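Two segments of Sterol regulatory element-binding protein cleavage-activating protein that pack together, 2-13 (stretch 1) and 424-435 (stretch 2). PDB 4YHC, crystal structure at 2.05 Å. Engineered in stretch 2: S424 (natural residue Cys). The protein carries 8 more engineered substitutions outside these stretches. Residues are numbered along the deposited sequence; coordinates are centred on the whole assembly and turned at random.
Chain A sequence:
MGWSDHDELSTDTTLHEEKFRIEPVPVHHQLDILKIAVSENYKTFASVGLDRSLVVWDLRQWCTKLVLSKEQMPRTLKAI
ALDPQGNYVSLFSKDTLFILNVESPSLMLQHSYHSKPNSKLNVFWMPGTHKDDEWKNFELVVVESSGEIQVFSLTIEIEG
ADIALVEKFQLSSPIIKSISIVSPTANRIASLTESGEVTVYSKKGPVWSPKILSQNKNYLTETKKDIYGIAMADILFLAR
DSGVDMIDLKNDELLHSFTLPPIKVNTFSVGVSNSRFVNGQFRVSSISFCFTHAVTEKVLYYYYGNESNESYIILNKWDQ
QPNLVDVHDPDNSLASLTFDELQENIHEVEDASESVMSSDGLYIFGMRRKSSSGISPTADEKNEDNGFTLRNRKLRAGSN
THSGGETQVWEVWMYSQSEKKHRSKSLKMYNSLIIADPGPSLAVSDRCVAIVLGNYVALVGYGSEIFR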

# COMPACT_ATOMS: atom_id res chain seq x y z
N GLY A 2 4.76 -25.56 8.88
CA GLY A 2 5.46 -25.21 7.63
C GLY A 2 4.81 -25.74 6.36
O GLY A 2 3.94 -26.63 6.38
N TRP A 3 5.26 -25.18 5.26
CA TRP A 3 4.61 -25.34 4.00
C TRP A 3 5.13 -26.52 3.24
O TRP A 3 4.65 -26.76 2.12
N SER A 4 6.11 -27.24 3.81
CA SER A 4 6.75 -28.40 3.14
C SER A 4 7.31 -29.33 4.20
O SER A 4 7.39 -28.94 5.37
N ASP A 5 7.77 -30.52 3.80
CA ASP A 5 8.65 -31.31 4.72
C ASP A 5 9.98 -30.61 4.86
O ASP A 5 10.45 -30.37 6.00
N HIS A 6 10.56 -30.24 3.73
CA HIS A 6 11.76 -29.35 3.75
C HIS A 6 11.89 -28.59 2.47
O HIS A 6 11.40 -29.01 1.43
N ASP A 7 12.61 -27.49 2.55
CA ASP A 7 12.99 -26.68 1.42
C ASP A 7 14.46 -26.85 1.13
O ASP A 7 15.27 -26.97 2.06
N GLU A 8 14.82 -26.85 -0.14
CA GLU A 8 16.21 -26.86 -0.55
C GLU A 8 16.59 -25.65 -1.39
O GLU A 8 15.82 -25.26 -2.27
N LEU A 9 17.73 -25.02 -1.08
CA LEU A 9 18.30 -23.87 -1.82
C LEU A 9 19.80 -24.10 -2.00
O LEU A 9 20.39 -24.86 -1.24
N SER A 10 20.40 -23.42 -2.98
CA SER A 10 21.82 -23.37 -3.06
C SER A 10 22.40 -22.53 -1.93
O SER A 10 21.86 -21.50 -1.59
N THR A 11 23.53 -22.97 -1.38
CA THR A 11 24.29 -22.16 -0.46
C THR A 11 24.76 -20.86 -1.10
O THR A 11 25.13 -20.85 -2.26
N ASP A 12 24.66 -19.74 -0.37
CA ASP A 12 25.08 -18.43 -0.89
C ASP A 12 26.61 -18.44 -1.12
O ASP A 12 27.34 -18.99 -0.31
N THR A 13 27.06 -17.80 -2.18
CA THR A 13 28.48 -17.68 -2.46
C THR A 13 29.00 -16.26 -2.42
O THR A 13 30.18 -16.06 -2.75
N SER A 424 18.28 -14.24 -8.70
CA SER A 424 17.26 -15.24 -8.52
C SER A 424 17.79 -16.39 -7.73
O SER A 424 18.98 -16.61 -7.69
N LYS A 425 16.90 -17.05 -7.00
CA LYS A 425 17.21 -18.22 -6.22
C LYS A 425 16.15 -19.25 -6.58
O LYS A 425 14.94 -18.94 -6.74
N SER A 426 16.62 -20.47 -6.76
CA SER A 426 15.77 -21.63 -6.98
C SER A 426 15.39 -22.23 -5.61
O SER A 426 16.26 -22.42 -4.73
N LEU A 427 14.12 -22.51 -5.40
CA LEU A 427 13.63 -22.95 -4.09
C LEU A 427 12.86 -24.21 -4.35
O LEU A 427 11.78 -24.18 -4.96
N LYS A 428 13.40 -25.34 -3.89
CA LYS A 428 12.70 -26.62 -4.06
C LYS A 428 11.99 -27.00 -2.78
O LYS A 428 12.62 -27.06 -1.74
N MET A 429 10.70 -27.29 -2.87
CA MET A 429 9.87 -27.63 -1.72
C MET A 429 9.46 -29.11 -1.83
O MET A 429 8.72 -29.50 -2.78
N TYR A 430 9.94 -29.89 -0.88
CA TYR A 430 9.70 -31.34 -0.87
C TYR A 430 8.45 -31.61 -0.09
O TYR A 430 8.34 -31.21 1.03
N ASN A 431 7.49 -32.26 -0.72
CA ASN A 431 6.18 -32.44 -0.11
C ASN A 431 5.44 -31.11 0.25
O ASN A 431 4.90 -30.92 1.38
N SER A 432 5.50 -30.20 -0.71
CA SER A 432 4.84 -28.90 -0.56
C SER A 432 3.36 -29.03 -0.21
O SER A 432 2.62 -29.78 -0.81
N LEU A 433 2.90 -28.24 0.75
CA LEU A 433 1.45 -28.08 0.95
C LEU A 433 0.84 -26.87 0.19
O LEU A 433 -0.27 -26.43 0.49
N ILE A 434 1.53 -26.31 -0.78
CA ILE A 434 1.00 -25.15 -1.48
C ILE A 434 0.39 -25.56 -2.80
O ILE A 434 1.08 -26.03 -3.66
N ILE A 435 -0.90 -25.35 -3.00
CA ILE A 435 -1.48 -25.67 -4.35
C ILE A 435 -1.91 -24.42 -5.16
O ILE A 435 -2.19 -24.51 -6.35

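The contact between residues 2-13 and 424-435 is a short antiparallel β pairing in which the backbone sets the register and side chains sort themselves onto two faces, one built around a tryptophan and a methionine, the other polar and aromatic. Three bridges define the register: H6 with Y430, D7 with M429 and E8 with K428. Hydrogen bonds run from Y430 N to H6 O (2.9 Å), from E8 N to K428 O (2.7 Å) and from K428 N to E8 O (2.9 Å).

In a β strand, successive side chains alternate between the faces of the sheet, and here D7 and M429 fall on one face. M429 (m, t, t) extends beneath the W3 indole, its CE lying over one ring face, 3.9 Å from W3 CE2, with SD over the same five-membered ring. W3, in the p rotamer, also brings its CB to 3.7 Å from I434 CD1; the CA-to-CB bond of I434 points toward stretch 1. D7 (m) also bonds within its own stretch, to the loop residues before the strand: its OD2 accepts from W3 NE1 at 2.7 Å and its OD1 from S4 OG at 2.5 Å. The carboxylate thus ties down the indole that M429 packs against, while D7 OD1 itself lies 3.5 Å from M429 CG.

The other face carries H6, E8, K428 and Y430. H6 (p) lays its ring over Y430 CB, which sits 3.5 Å from the ring centroid. The two rings are nearly parallel, at 13°, but slid apart, so that they barely overlap; Y430 is in the t rotamer. E8 and K428 are both t at chi1 and chi2 and run out alongside each other, E8 OE2 reaching 3.8 Å from K428 CD. Their charged ends, OE2 of E8 and NZ of K428, remain 4.5 Å apart, beyond a salt bridge; water 2 spans them, donating to E8 OE2 at 2.7 Å and accepting weakly from K428 NZ at 3.4 Å.

Polar contacts continue beyond the bridges. Where stretch 2 turns through M429 to S432, D5 (m) points toward it, and N431 ND2 makes weak bonds of 3.4 Å to both D5 OD1 and D5 OD2. Water 1 reinforces this corner by donating to D5 OD1 (2.8 Å) and N431 O (3.0 Å). At the other end, K425 (m, then t throughout) extends its full length to place NZ 2.7 Å from D12 OD1, a salt bridge formed beyond the last bridged pair, E8 with K428, between a strand residue and the loop that follows strand 6-8. Between them, water 3 links the backbones, accepting from S10 N at 2.8 Å and donating to S426 O at 2.7 Å.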

# COMPACT_ATOMS: atom_id res chain seq x y z
CB TRP A 3 4.69 -24.07 3.16
CG TRP A 3 6.03 -23.50 2.91
CD1 TRP A 3 7.23 -24.18 2.85
CD2 TRP A 3 6.37 -22.10 2.77
NE1 TRP A 3 8.25 -23.31 2.63
CE2 TRP A 3 7.76 -22.03 2.56
CE3 TRP A 3 5.62 -20.92 2.73
CZ2 TRP A 3 8.41 -20.85 2.31
CZ3 TRP A 3 6.29 -19.70 2.54
CH2 TRP A 3 7.68 -19.68 2.35
CB SER A 4 7.90 -27.98 2.24
OG SER A 4 8.92 -27.20 2.94
CB ASP A 5 8.88 -32.71 4.22
CG ASP A 5 7.66 -33.58 4.39
OD1 ASP A 5 6.60 -33.11 4.95
OD2 ASP A 5 7.79 -34.73 3.92
CB HIS A 6 13.07 -30.17 3.96
CG HIS A 6 13.41 -31.08 2.80
ND1 HIS A 6 12.96 -32.38 2.72
CD2 HIS A 6 14.12 -30.87 1.67
CE1 HIS A 6 13.40 -32.94 1.60
NE2 HIS A 6 14.13 -32.05 0.97
CB ASP A 7 12.73 -25.22 1.74
CG ASP A 7 11.25 -24.88 1.84
OD1 ASP A 7 10.40 -25.74 1.53
OD2 ASP A 7 10.91 -23.70 2.12
CB GLU A 8 16.44 -28.18 -1.34
CG GLU A 8 17.74 -28.23 -2.14
CD GLU A 8 17.73 -29.34 -3.20
OE1 GLU A 8 18.21 -29.05 -4.32
OE2 GLU A 8 17.27 -30.48 -2.91
CB LEU A 9 18.17 -22.59 -1.00
CG LEU A 9 16.73 -22.15 -0.75
CD1 LEU A 9 16.12 -22.80 0.46
CD2 LEU A 9 16.67 -20.67 -0.49
CB SER A 10 22.25 -22.80 -4.41
OG SER A 10 21.84 -23.73 -5.38
CB THR A 11 25.46 -22.99 0.09
OG1 THR A 11 24.90 -24.16 0.73
CG2 THR A 11 26.29 -22.21 1.11
CB ASP A 12 24.72 -17.29 0.05
CG ASP A 12 23.22 -17.16 0.26
OD1 ASP A 12 22.50 -17.21 -0.74
OD2 ASP A 12 22.76 -17.09 1.42
CB THR A 13 28.78 -18.23 -3.86
OG1 THR A 13 28.19 -17.39 -4.87
CG2 THR A 13 28.22 -19.65 -4.00
CB SER A 424 16.71 -15.73 -9.86
OG SER A 424 17.75 -16.38 -10.54
CB LYS A 425 17.22 -17.95 -4.70
CG LYS A 425 18.32 -17.00 -4.22
CD LYS A 425 18.51 -16.99 -2.72
CE LYS A 425 19.77 -16.17 -2.36
NZ LYS A 425 20.00 -16.18 -0.90
CB SER A 426 16.57 -22.60 -7.89
OG SER A 426 15.79 -23.70 -8.27
CB LEU A 427 12.72 -21.91 -3.47
CG LEU A 427 12.25 -22.21 -2.05
CD1 LEU A 427 11.46 -21.02 -1.48
CD2 LEU A 427 11.37 -23.40 -1.98
CB LYS A 428 13.67 -27.73 -4.45
CG LYS A 428 12.98 -29.06 -4.57
CD LYS A 428 13.96 -30.24 -4.66
CE LYS A 428 14.46 -30.55 -6.07
NZ LYS A 428 14.70 -32.03 -6.26
CB MET A 429 8.58 -26.78 -1.67
CG MET A 429 8.80 -25.26 -1.52
SD MET A 429 7.19 -24.41 -1.32
CE MET A 429 7.66 -22.70 -1.23
CB TYR A 430 10.88 -32.08 -0.24
CG TYR A 430 10.68 -33.55 -0.38
CD1 TYR A 430 10.93 -34.17 -1.58
CD2 TYR A 430 10.14 -34.29 0.65
CE1 TYR A 430 10.73 -35.53 -1.74
CE2 TYR A 430 9.93 -35.66 0.52
CZ TYR A 430 10.23 -36.26 -0.68
OH TYR A 430 10.02 -37.61 -0.84
CB ASN A 431 6.24 -33.33 1.10
CG ASN A 431 4.94 -34.05 1.31
OD1 ASN A 431 4.17 -34.22 0.35
ND2 ASN A 431 4.67 -34.44 2.54
CB SER A 432 4.98 -28.08 -1.83
OG SER A 432 4.28 -26.83 -1.70
CB LEU A 433 1.21 -27.93 2.43
CG LEU A 433 1.15 -29.24 3.22
CD1 LEU A 433 2.06 -30.33 2.69
CD2 LEU A 433 1.41 -28.94 4.67
CB ILE A 434 2.08 -24.09 -1.69
CG1 ILE A 434 2.52 -23.56 -0.32
CG2 ILE A 434 1.53 -22.90 -2.48
CD1 ILE A 434 3.93 -23.02 -0.30
CB ILE A 435 -2.58 -26.77 -4.30
CG1 ILE A 435 -3.58 -26.51 -3.17
CG2 ILE A 435 -1.91 -28.14 -4.14
CD1 ILE A 435 -3.08 -26.80 -1.76
O HOH W 1 4.70 -31.21 4.36
O HOH W 2 17.88 -32.03 -5.06
O HOH W 3 18.88 -21.66 -4.50